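Local coordinates for protein xyloglucan-specific endo-beta-1,4-glucanase BoGH5A (Bacteroides ovatus, PDB 3ZMR) that cleaves internal beta-1,4-glucosidic linkages in the xyloglucan backbone with retention of configuration, releasing xyloglucan oligosaccharides, at residues 176-181 and 238-243; 213-218 and 242-247; 287-292 and 323-328. All coordinates share one frame; numbering follows the deposited sequence.

Contact 1. Residues 176-181 and 238-243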
loop_
_atom_site.group_PDB
_atom_site.type_symbol
_atom_site.label_atom_id
_atom_site.label_comp_id
_atom_site.label_asym_id
_atom_site.label_seq_id
_atom_site.Cartn_x
_atom_site.Cartn_y
_atom_site.Cartn_z
ATOM N N ALA A 176 4.397 14.659 -3.685
ATOM C CA ALA A 176 3.615 14.994 -4.865
ATOM C C ALA A 176 4.645 15.307 -5.961
ATOM O O ALA A 176 5.757 15.793 -5.682
ATOM C CB ALA A 176 2.787 16.245 -4.612
ATOM N N TYR A 177 4.242 15.016 -7.196
ATOM C CA TYR A 177 5.049 15.289 -8.399
ATOM C C TYR A 177 4.289 15.991 -9.513
ATOM O O TYR A 177 4.915 16.629 -10.366
ATOM C CB TYR A 177 5.628 13.981 -8.959
ATOM C CG TYR A 177 6.511 13.190 -8.035
ATOM C CD1 TYR A 177 5.974 12.236 -7.170
ATOM C CD2 TYR A 177 7.887 13.415 -7.993
ATOM C CE1 TYR A 177 6.813 11.491 -6.337
ATOM C CE2 TYR A 177 8.719 12.696 -7.163
ATOM C CZ TYR A 177 8.188 11.753 -6.332
ATOM O OH TYR A 177 9.088 11.046 -5.555
ATOM N N SER A 178 2.968 15.833 -9.525
ATOM C CA SER A 178 2.130 16.238 -10.659
ATOM C C SER A 178 1.909 17.754 -10.774
ATOM O O SER A 178 1.354 18.243 -11.770
ATOM C CB SER A 178 0.793 15.508 -10.660
ATOM O OG SER A 178 1.024 14.112 -10.855
ATOM N N HIS A 179 2.389 18.476 -9.774
ATOM C CA HIS A 179 2.470 19.936 -9.807
ATOM C C HIS A 179 3.817 20.432 -10.322
ATOM O O HIS A 179 4.072 21.642 -10.390
ATOM C CB HIS A 179 2.196 20.522 -8.425
ATOM C CG HIS A 179 3.173 20.115 -7.373
ATOM N ND1 HIS A 179 3.785 18.878 -7.362
ATOM C CD2 HIS A 179 3.576 20.750 -6.243
ATOM C CE1 HIS A 179 4.564 18.797 -6.298
ATOM N NE2 HIS A 179 4.448 19.913 -5.595
ATOM N N GLN A 180 4.677 19.492 -10.710
ATOM C CA GLN A 180 6.077 19.780 -11.078
ATOM C C GLN A 180 6.468 19.094 -12.396
ATOM O O GLN A 180 7.638 18.699 -12.580
ATOM C CB GLN A 180 7.042 19.400 -9.949
ATOM C CG GLN A 180 6.801 20.179 -8.672
ATOM C CD GLN A 180 7.334 21.601 -8.734
ATOM O OE1 GLN A 180 8.253 21.916 -9.492
ATOM N NE2 GLN A 180 6.762 22.476 -7.924
ATOM N N PHE A 181 5.493 18.918 -13.290
ATOM C CA PHE A 181 5.787 18.370 -14.610
ATOM C C PHE A 181 6.462 19.431 -15.496
ATOM O O PHE A 181 6.068 20.588 -15.538
ATOM C CB PHE A 181 4.523 17.860 -15.301
ATOM C CG PHE A 181 3.913 16.627 -14.697
ATOM C CD1 PHE A 181 4.681 15.560 -14.251
ATOM C CD2 PHE A 181 2.539 16.497 -14.665
ATOM C CE1 PHE A 181 4.056 14.439 -13.719
ATOM C CE2 PHE A 181 1.903 15.363 -14.178
ATOM C CZ PHE A 181 2.680 14.314 -13.708
ATOM N N GLU A 238 2.691 4.190 -14.119
ATOM C CA GLU A 238 3.948 3.634 -14.632
ATOM C C GLU A 238 4.946 4.717 -15.027
ATOM O O GLU A 238 6.130 4.661 -14.698
ATOM C CB GLU A 238 3.683 2.705 -15.837
ATOM C CG GLU A 238 4.971 2.180 -16.457
ATOM C CD GLU A 238 4.775 1.239 -17.634
ATOM O OE1 GLU A 238 3.727 1.286 -18.283
ATOM O OE2 GLU A 238 5.699 0.443 -17.898
ATOM N N ALA A 239 4.469 5.717 -15.779
ATOM C CA ALA A 239 5.368 6.754 -16.297
ATOM C C ALA A 239 6.026 7.515 -15.157
ATOM O O ALA A 239 7.213 7.842 -15.212
ATOM C CB ALA A 239 4.629 7.713 -17.208
ATOM N N MET A 240 5.255 7.755 -14.101
ATOM C CA MET A 240 5.750 8.482 -12.946
ATOM C C MET A 240 6.713 7.623 -12.149
ATOM O O MET A 240 7.853 8.034 -11.855
ATOM C CB MET A 240 4.583 8.986 -12.078
ATOM C CG MET A 240 3.713 10.032 -12.790
ATOM S SD MET A 240 2.339 10.570 -11.767
ATOM C CE MET A 240 3.183 11.594 -10.577
ATOM N N TRP A 241 6.295 6.389 -11.837
ATOM C CA TRP A 241 7.179 5.505 -11.061
ATOM C C TRP A 241 8.466 5.104 -11.781
ATOM O O TRP A 241 9.496 4.887 -11.138
ATOM C CB TRP A 241 6.465 4.251 -10.529
ATOM C CG TRP A 241 5.896 4.509 -9.163
ATOM C CD1 TRP A 241 4.572 4.619 -8.818
ATOM C CD2 TRP A 241 6.643 4.738 -7.965
ATOM N NE1 TRP A 241 4.457 4.940 -7.484
ATOM C CE2 TRP A 241 5.707 5.034 -6.934
ATOM C CE3 TRP A 241 8.011 4.801 -7.669
ATOM C CZ2 TRP A 241 6.102 5.332 -5.627
ATOM C CZ3 TRP A 241 8.390 5.063 -6.363
ATOM C CH2 TRP A 241 7.449 5.344 -5.373
ATOM N N LYS A 242 8.423 5.036 -13.115
ATOM C CA LYS A 242 9.643 4.735 -13.846
ATOM C C LYS A 242 10.724 5.796 -13.553
ATOM O O LYS A 242 11.906 5.502 -13.306
ATOM C CB LYS A 242 9.373 4.577 -15.337
ATOM C CG LYS A 242 10.608 4.176 -16.117
ATOM C CD LYS A 242 10.257 3.919 -17.586
ATOM C CE LYS A 242 11.526 3.556 -18.339
ATOM N NZ LYS A 242 11.317 3.392 -19.797
ATOM N N GLN A 243 10.302 7.061 -13.583
ATOM C CA GLN A 243 11.210 8.155 -13.303
ATOM C C GLN A 243 11.760 8.141 -11.889
ATOM O O GLN A 243 12.958 8.340 -11.640
ATOM C CB GLN A 243 10.532 9.496 -13.529
ATOM C CG GLN A 243 10.213 9.739 -14.999
ATOM C CD GLN A 243 9.337 10.949 -15.159
ATOM O OE1 GLN A 243 9.816 12.092 -15.170
ATOM N NE2 GLN A 243 8.048 10.710 -15.256
#

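Contact 2. Residues 213-218 and 242-247. With XYS (alpha-D-xylopyranose), chain C; GLC (alpha-D-glucopyranose), chain L; BGC (beta-D-glucopyranose), chain B.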
loop_
_atom_site.group_PDB
_atom_site.type_symbol
_atom_site.label_atom_id
_atom_site.label_comp_id
_atom_site.label_asym_id
_atom_site.label_seq_id
_atom_site.Cartn_x
_atom_site.Cartn_y
_atom_site.Cartn_z
ATOM N N ILE A 213 9.254 6.734 0.548
ATOM C CA ILE A 213 8.680 7.762 -0.344
ATOM C C ILE A 213 7.511 7.165 -1.112
ATOM O O ILE A 213 7.531 5.977 -1.461
ATOM C CB ILE A 213 9.709 8.376 -1.306
ATOM C CG1 ILE A 213 10.383 7.322 -2.185
ATOM C CG2 ILE A 213 10.728 9.188 -0.514
ATOM C CD1 ILE A 213 11.292 7.913 -3.245
ATOM N N ASN A 214 6.498 7.966 -1.387
ATOM C CA ASN A 214 5.334 7.526 -2.132
ATOM C C ASN A 214 5.002 8.487 -3.272
ATOM O O ASN A 214 5.754 9.419 -3.569
ATOM C CB ASN A 214 4.152 7.278 -1.206
ATOM C CG ASN A 214 3.437 8.545 -0.780
ATOM O OD1 ASN A 214 3.836 9.663 -1.125
ATOM N ND2 ASN A 214 2.422 8.383 0.039
ATOM N N ILE A 215 3.905 8.203 -3.960
ATOM C CA ILE A 215 3.148 9.230 -4.706
ATOM C C ILE A 215 1.835 9.385 -3.923
ATOM O O ILE A 215 1.080 8.440 -3.761
ATOM C CB ILE A 215 2.874 8.854 -6.173
ATOM C CG1 ILE A 215 4.170 8.630 -6.955
ATOM C CG2 ILE A 215 2.057 9.986 -6.809
ATOM C CD1 ILE A 215 3.917 8.128 -8.356
ATOM N N HIS A 216 1.564 10.590 -3.425
ATOM C CA HIS A 216 0.480 10.798 -2.480
ATOM C C HIS A 216 -0.777 11.225 -3.252
ATOM O O HIS A 216 -0.849 11.070 -4.478
ATOM C CB HIS A 216 0.900 11.846 -1.439
ATOM C CG HIS A 216 0.238 11.710 -0.098
ATOM N ND1 HIS A 216 0.527 10.677 0.752
ATOM C CD2 HIS A 216 -0.668 12.497 0.551
ATOM C CE1 HIS A 216 -0.155 10.826 1.879
ATOM N NE2 HIS A 216 -0.880 11.941 1.789
ATOM N N TRP A 217 -1.748 11.787 -2.547
ATOM C CA TRP A 217 -3.045 12.172 -3.113
ATOM C C TRP A 217 -2.917 13.130 -4.307
ATOM O O TRP A 217 -3.484 12.904 -5.364
ATOM C CB TRP A 217 -3.857 12.848 -2.000
ATOM C CG TRP A 217 -5.155 13.462 -2.448
ATOM C CD1 TRP A 217 -6.308 12.817 -2.863
ATOM C CD2 TRP A 217 -5.433 14.872 -2.541
ATOM N NE1 TRP A 217 -7.274 13.748 -3.211
ATOM C CE2 TRP A 217 -6.771 15.004 -2.994
ATOM C CE3 TRP A 217 -4.701 16.030 -2.230
ATOM C CZ2 TRP A 217 -7.377 16.239 -3.146
ATOM C CZ3 TRP A 217 -5.317 17.264 -2.403
ATOM C CH2 TRP A 217 -6.616 17.354 -2.854
ATOM N N GLU A 218 -2.181 14.211 -4.097
ATOM C CA GLU A 218 -1.895 15.241 -5.121
ATOM C C GLU A 218 -3.069 15.553 -6.077
ATOM O O GLU A 218 -2.948 15.539 -7.303
ATOM C CB GLU A 218 -0.599 14.981 -5.865
ATOM C CG GLU A 218 -0.525 13.700 -6.659
ATOM C CD GLU A 218 0.661 13.661 -7.612
ATOM O OE1 GLU A 218 1.626 14.426 -7.400
ATOM O OE2 GLU A 218 0.618 12.843 -8.562
ATOM N N LYS A 242 8.423 5.036 -13.115
ATOM C CA LYS A 242 9.643 4.735 -13.846
ATOM C C LYS A 242 10.724 5.796 -13.553
ATOM O O LYS A 242 11.906 5.502 -13.306
ATOM C CB LYS A 242 9.373 4.577 -15.337
ATOM C CG LYS A 242 10.608 4.176 -16.117
ATOM C CD LYS A 242 10.257 3.919 -17.586
ATOM C CE LYS A 242 11.526 3.556 -18.339
ATOM N NZ LYS A 242 11.317 3.392 -19.797
ATOM N N GLN A 243 10.302 7.061 -13.583
ATOM C CA GLN A 243 11.210 8.155 -13.303
ATOM C C GLN A 243 11.760 8.141 -11.889
ATOM O O GLN A 243 12.958 8.340 -11.640
ATOM C CB GLN A 243 10.532 9.496 -13.529
ATOM C CG GLN A 243 10.213 9.739 -14.999
ATOM C CD GLN A 243 9.337 10.949 -15.159
ATOM O OE1 GLN A 243 9.816 12.092 -15.170
ATOM N NE2 GLN A 243 8.048 10.710 -15.256
ATOM N N ILE A 244 10.845 7.959 -10.944
ATOM C CA ILE A 244 11.247 7.975 -9.534
ATOM C C ILE A 244 12.176 6.777 -9.223
ATOM O O ILE A 244 13.245 6.922 -8.592
ATOM C CB ILE A 244 10.015 7.922 -8.623
ATOM C CG1 ILE A 244 9.086 9.130 -8.870
ATOM C CG2 ILE A 244 10.437 7.835 -7.154
ATOM C CD1 ILE A 244 7.660 8.850 -8.446
ATOM N N ALA A 245 11.775 5.595 -9.714
ATOM C CA ALA A 245 12.591 4.391 -9.524
ATOM C C ALA A 245 13.978 4.549 -10.112
ATOM O O ALA A 245 14.970 4.165 -9.495
ATOM C CB ALA A 245 11.882 3.190 -10.127
ATOM N N LEU A 246 14.071 5.129 -11.310
ATOM C CA LEU A 246 15.397 5.341 -11.922
ATOM C C LEU A 246 16.233 6.331 -11.140
ATOM O O LEU A 246 17.445 6.139 -10.966
ATOM C CB LEU A 246 15.269 5.755 -13.388
ATOM C CG LEU A 246 14.846 4.629 -14.370
ATOM C CD1 LEU A 246 14.544 5.176 -15.753
ATOM C CD2 LEU A 246 15.904 3.538 -14.435
ATOM N N ARG A 247 15.606 7.391 -10.646
ATOM C CA ARG A 247 16.386 8.383 -9.877
ATOM C C ARG A 247 16.982 7.752 -8.600
ATOM O O ARG A 247 18.119 8.050 -8.225
ATOM C CB ARG A 247 15.537 9.620 -9.522
ATOM C CG ARG A 247 16.202 10.582 -8.542
ATOM C CD ARG A 247 17.442 11.233 -9.101
ATOM N NE ARG A 247 17.135 12.283 -10.061
ATOM C CZ ARG A 247 17.303 13.601 -9.848
ATOM N NH1 ARG A 247 17.723 14.068 -8.692
ATOM N NH2 ARG A 247 17.008 14.455 -10.823
HETATM C C1 XYS C . -5.990 16.143 0.961
HETATM C C2 XYS C . -7.438 15.944 0.443
HETATM C C3 XYS C . -7.990 14.693 1.118
HETATM C C4 XYS C . -7.079 13.489 0.921
HETATM C C5 XYS C . -5.612 13.776 1.302
HETATM O O2 XYS C . -8.347 17.056 0.705
HETATM O O3 XYS C . -9.286 14.341 0.623
HETATM O O4 XYS C . -7.568 12.435 1.733
HETATM O O5 XYS C . -5.181 14.985 0.694
HETATM C C1 GLC L . -4.756 10.354 5.341
HETATM C C2 GLC L . -4.073 11.103 4.203
HETATM C C3 GLC L . -3.424 12.402 4.684
HETATM C C4 GLC L . -4.503 13.200 5.423
HETATM C C5 GLC L . -5.225 12.317 6.452
HETATM C C6 GLC L . -6.304 13.042 7.250
HETATM O O2 GLC L . -3.158 10.238 3.583
HETATM O O3 GLC L . -2.800 13.124 3.599
HETATM O O4 GLC L . -3.830 14.244 6.072
HETATM O O5 GLC L . -5.780 11.183 5.824
HETATM O O6 GLC L . -5.678 13.557 8.410
HETATM C C2 BGC B . -4.148 10.976 4.046
HETATM C C3 BGC B . -3.531 12.246 4.656
HETATM C C4 BGC B . -4.527 13.023 5.511
HETATM C C5 BGC B . -5.072 11.991 6.508
HETATM C C6 BGC B . -6.027 12.642 7.494
HETATM C C1 BGC B . -4.973 10.086 4.987
HETATM O O2 BGC B . -3.108 10.189 3.469
HETATM O O3 BGC B . -3.050 13.082 3.583
HETATM O O4 BGC B . -3.877 14.179 6.112
HETATM O O5 BGC B . -5.765 10.925 5.830
HETATM O O6 BGC B . -6.955 13.428 6.727
#

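Contact 3. Residues 287-292 and 323-328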
loop_
_atom_site.group_PDB
_atom_site.type_symbol
_atom_site.label_atom_id
_atom_site.label_comp_id
_atom_site.label_asym_id
_atom_site.label_seq_id
_atom_site.Cartn_x
_atom_site.Cartn_y
_atom_site.Cartn_z
ATOM N N VAL A 287 0.918 -2.616 -11.133
ATOM C CA VAL A 287 1.614 -1.698 -12.019
ATOM C C VAL A 287 2.873 -1.142 -11.337
ATOM O O VAL A 287 3.957 -1.081 -11.917
ATOM C CB VAL A 287 0.720 -0.544 -12.505
ATOM C CG1 VAL A 287 1.530 0.489 -13.283
ATOM C CG2 VAL A 287 -0.404 -1.088 -13.385
ATOM N N PHE A 288 2.709 -0.676 -10.104
ATOM C CA PHE A 288 3.816 -0.121 -9.355
ATOM C C PHE A 288 4.947 -1.158 -9.190
ATOM O O PHE A 288 6.092 -0.871 -9.452
ATOM C CB PHE A 288 3.285 0.362 -8.005
ATOM C CG PHE A 288 4.343 0.527 -6.930
ATOM C CD1 PHE A 288 5.365 1.473 -7.013
ATOM C CD2 PHE A 288 4.307 -0.300 -5.810
ATOM C CE1 PHE A 288 6.319 1.586 -6.001
ATOM C CE2 PHE A 288 5.235 -0.169 -4.798
ATOM C CZ PHE A 288 6.230 0.772 -4.885
ATOM N N VAL A 289 4.614 -2.359 -8.751
ATOM C CA VAL A 289 5.640 -3.392 -8.560
ATOM C C VAL A 289 6.358 -3.698 -9.902
ATOM O O VAL A 289 7.589 -3.738 -9.963
ATOM C CB VAL A 289 5.048 -4.670 -7.923
ATOM C CG1 VAL A 289 6.041 -5.827 -7.934
ATOM C CG2 VAL A 289 4.617 -4.363 -6.502
ATOM N N ASN A 290 5.570 -3.905 -10.948
ATOM C CA ASN A 290 6.105 -4.185 -12.284
ATOM C C ASN A 290 7.127 -3.129 -12.704
ATOM O O ASN A 290 8.187 -3.442 -13.195
ATOM C CB ASN A 290 4.996 -4.192 -13.338
ATOM C CG ASN A 290 4.068 -5.368 -13.232
ATOM O OD1 ASN A 290 4.317 -6.342 -12.498
ATOM N ND2 ASN A 290 2.969 -5.285 -14.002
ATOM N N THR A 291 6.743 -1.864 -12.525
ATOM C CA THR A 291 7.536 -0.729 -12.967
ATOM C C THR A 291 8.881 -0.653 -12.225
ATOM O O THR A 291 9.921 -0.497 -12.833
ATOM C CB THR A 291 6.730 0.592 -12.775
ATOM O OG1 THR A 291 5.489 0.528 -13.508
ATOM C CG2 THR A 291 7.539 1.831 -13.187
ATOM N N VAL A 292 8.833 -0.794 -10.892
ATOM C CA VAL A 292 10.065 -0.729 -10.108
ATOM C C VAL A 292 10.991 -1.888 -10.487
ATOM O O VAL A 292 12.181 -1.695 -10.744
ATOM C CB VAL A 292 9.766 -0.724 -8.596
ATOM C CG1 VAL A 292 11.052 -0.815 -7.774
ATOM C CG2 VAL A 292 8.961 0.528 -8.228
ATOM N N PRO A 323 0.450 -8.618 -4.925
ATOM C CA PRO A 323 0.947 -8.593 -6.284
ATOM C C PRO A 323 1.905 -9.768 -6.556
ATOM O O PRO A 323 2.585 -10.238 -5.668
ATOM C CB PRO A 323 1.712 -7.271 -6.370
ATOM C CG PRO A 323 1.185 -6.421 -5.253
ATOM C CD PRO A 323 0.847 -7.417 -4.174
ATOM N N LEU A 324 1.973 -10.162 -7.828
ATOM C CA LEU A 324 3.022 -11.046 -8.285
ATOM C C LEU A 324 4.335 -10.263 -8.294
ATOM O O LEU A 324 4.365 -9.060 -8.571
ATOM C CB LEU A 324 2.744 -11.555 -9.716
ATOM C CG LEU A 324 1.470 -12.355 -9.946
ATOM C CD1 LEU A 324 1.318 -12.628 -11.447
ATOM C CD2 LEU A 324 1.485 -13.643 -9.140
ATOM N N ASP A 325 5.418 -10.931 -8.001
ATOM C CA ASP A 325 6.727 -10.280 -7.926
ATOM C C ASP A 325 7.794 -11.251 -8.489
ATOM O O ASP A 325 7.554 -12.453 -8.639
ATOM C CB ASP A 325 7.000 -9.858 -6.456
ATOM C CG ASP A 325 8.100 -8.788 -6.298
ATOM O OD1 ASP A 325 8.741 -8.347 -7.309
ATOM O OD2 ASP A 325 8.283 -8.339 -5.136
ATOM N N ILE A 326 8.972 -10.703 -8.769
ATOM C CA ILE A 326 10.108 -11.423 -9.357
ATOM C C ILE A 326 11.112 -11.881 -8.282
ATOM O O ILE A 326 12.004 -12.680 -8.567
ATOM C CB ILE A 326 10.852 -10.519 -10.385
ATOM C CG1 ILE A 326 11.855 -11.315 -11.245
ATOM C CG2 ILE A 326 11.554 -9.335 -9.676
ATOM C CD1 ILE A 326 11.212 -12.311 -12.172
ATOM N N VAL A 327 10.938 -11.393 -7.043
ATOM C CA VAL A 327 11.717 -11.779 -5.864
ATOM C C VAL A 327 10.737 -12.194 -4.785
ATOM O O VAL A 327 9.577 -11.766 -4.793
ATOM C CB VAL A 327 12.627 -10.675 -5.332
ATOM C CG1 VAL A 327 13.836 -10.495 -6.231
ATOM C CG2 VAL A 327 11.838 -9.384 -5.121
ATOM N N GLN A 328 11.206 -13.056 -3.886
ATOM C CA GLN A 328 10.381 -13.571 -2.801
ATOM C C GLN A 328 10.460 -12.638 -1.576
ATOM O O GLN A 328 11.541 -12.161 -1.201
ATOM C CB GLN A 328 10.778 -14.999 -2.378
ATOM C CG GLN A 328 10.604 -16.059 -3.459
ATOM C CD GLN A 328 10.735 -17.495 -2.942
ATOM O OE1 GLN A 328 9.873 -17.980 -2.206
ATOM N NE2 GLN A 328 11.790 -18.181 -3.354
#

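Contact 1. Residues 176-181 and 238-243
In the beta/alpha barrel of this family 5 glycoside hydrolase, the loop that leaves barrel strand 170-173 brings Tyr177, Ser178 and Phe181 against Met240 of helix 227-248. One methyl group carries the contact: Met240 runs out from the helix, bends at its last torsion (chi3 74°) and sets CE among the three loop residues. CE lies 3.3 Å from Ser178 OG and 3.8 Å from Tyr177 CB, approaching Tyr177 at the root of its side chain and not at the hydroxyl. Phe181 comes in from another side, its CZ 4.2 Å from Met240 CE, the two side chains crossing at about a right angle. A type I beta turn from Tyr177 to Gln180, closed by Gln180 N to Tyr177 O at 2.9 Å, folds the loop so that all three residues reach the same methyl; it also lays Ser178 CA 3.6 Å above the Phe181 ring plane, toward the rim. Ser178 OG touches the methyl, but its polar partners are Glu218, whose carboxylate also takes Tyr177 N, and Arg236 on helix 227-248. Three residues beyond Met240, Gln243 NE2 turns back to Ala239 O at 3.0 Å in a nearly straight bond (175°), reaching it from above the carbonyl plane, while Gln243 OE1 accepts from Ile189 N of strand 188-189.

Contact 2. Residues 213-218 and 242-247
Ile213 holds CG1 between its backbone N and carbonyl carbon (chi1 58°), and the extended rest of the branch carries CD1 outward to Ile244; Ile215, with CG1 anti to its carbonyl carbon (chi1 -60°), reaches the same residue from farther along the chain. Ile244 answers with both branches. Its CG2 lies 4.0 Å from Ile213 CD1, the two side chains sliding past each other in opposite directions, and its CD1 lies 3.8 Å from Ile215 CG1, meeting Ile215 CD1 just as closely in an oblique crossing. All three isoleucines are buried, and the contact between the segments is wholly apolar. Phe248 and Val201 add to the packing of Ile213, and Met240 and Trp241 to that of Ile215. Asn214, between Ile213 and Ile215 in the chain, points away from the helix. Its ND2 donates to His216 ND1 over 3.1 Å (163°), almost exactly in the imidazole plane, which fixes the ring's rotation and leaves NE2 as the donor. His216 NE2 then bonds O3 of the bound glucose edge-on, 3.0 Å from BGC O3 in the beta form and 2.9 Å from GLC O3 in the overlapping alpha form; Asn261 also binds this sugar. Next along, Trp217 offers one face of its indole to a xylose, with XYS C2 3.4 Å above the plane of the Trp217 ring and over its centre. Helix on one side, sugar on the other: strand 210-214 packs outward on the helix that follows it, as in a beta/alpha unit of a TIM barrel, while residues beyond the carboxyl end of the strand line the xyloglucan-binding cleft.

Contact 3. Residues 287-292 and 323-328
Residues 287-292 are regular alpha helix, part of helix 275-293. The facing segment, 323-328, is a loop whose first residues, Pro323 and Leu324, are extended; the two backbones approach with Val289 and Asp325 CA atoms 7.0 Å apart. Within the helix, Val287 O is gripped twice, by Thr291 N and by Thr291 OG1 (2.7 Å), which reach it from opposite faces of its plane. Val289 makes the contact with both methyls. CG1, anti to the backbone N (chi1 170°), faces polar atoms of the loop, 3.7 Å from Leu324 O and equally far from Asp325 OD1. CG2 points to the pyrrolidine ring, 4.1 Å from Pro323 CB and nearly as close to Pro323 CG, the valine crossing both the proline and the aspartate at about a right angle. Asp325 folds back on its own chain: OD1 accepts Ile326 N at 2.8 Å, on the anti side and 34° out of the carboxylate plane. The same oxygen pairs with Arg293 at the end of the helix, and Gln286, one turn before Asn290, takes Leu324 N. An alanine in place of Asp325 would probably leave Arg293 without this mate, Ile326 N without its acceptor and one flank of Val289 uncovered. Val289 also rests on Val306 of strand 304-307. Helix 275-293 thus fastens the loop that leads into barrel strand 331-337, at the amino-terminal end of the strands, the end of a TIM barrel opposite the active site.

How the contacts relate
From the N terminus, contact 1 opens at 176-181, after barrel strand 170-173, and contact 2 opens at 213-218, at the end of the next barrel strand, 210-214. Both close on helix 227-248, contact 1 at 238-243 and contact 2 at 242-247, so their loops cross, sharing Lys242 and Gln243. They also touch through Glu218, which holds the loop of contact 1 from the segment of contact 2. Contact 3 follows in series, closing a separate loop from helix 275-293 to the approach to strand 331-337. Neighbouring helices connect it to the others: Trp241 meets the Phe288 ring, and Thr291 packs on Glu238 and Lys242. Together they join the loop after strand 170-173, the end of strand 210-214, both helices and the approach to strand 331-337.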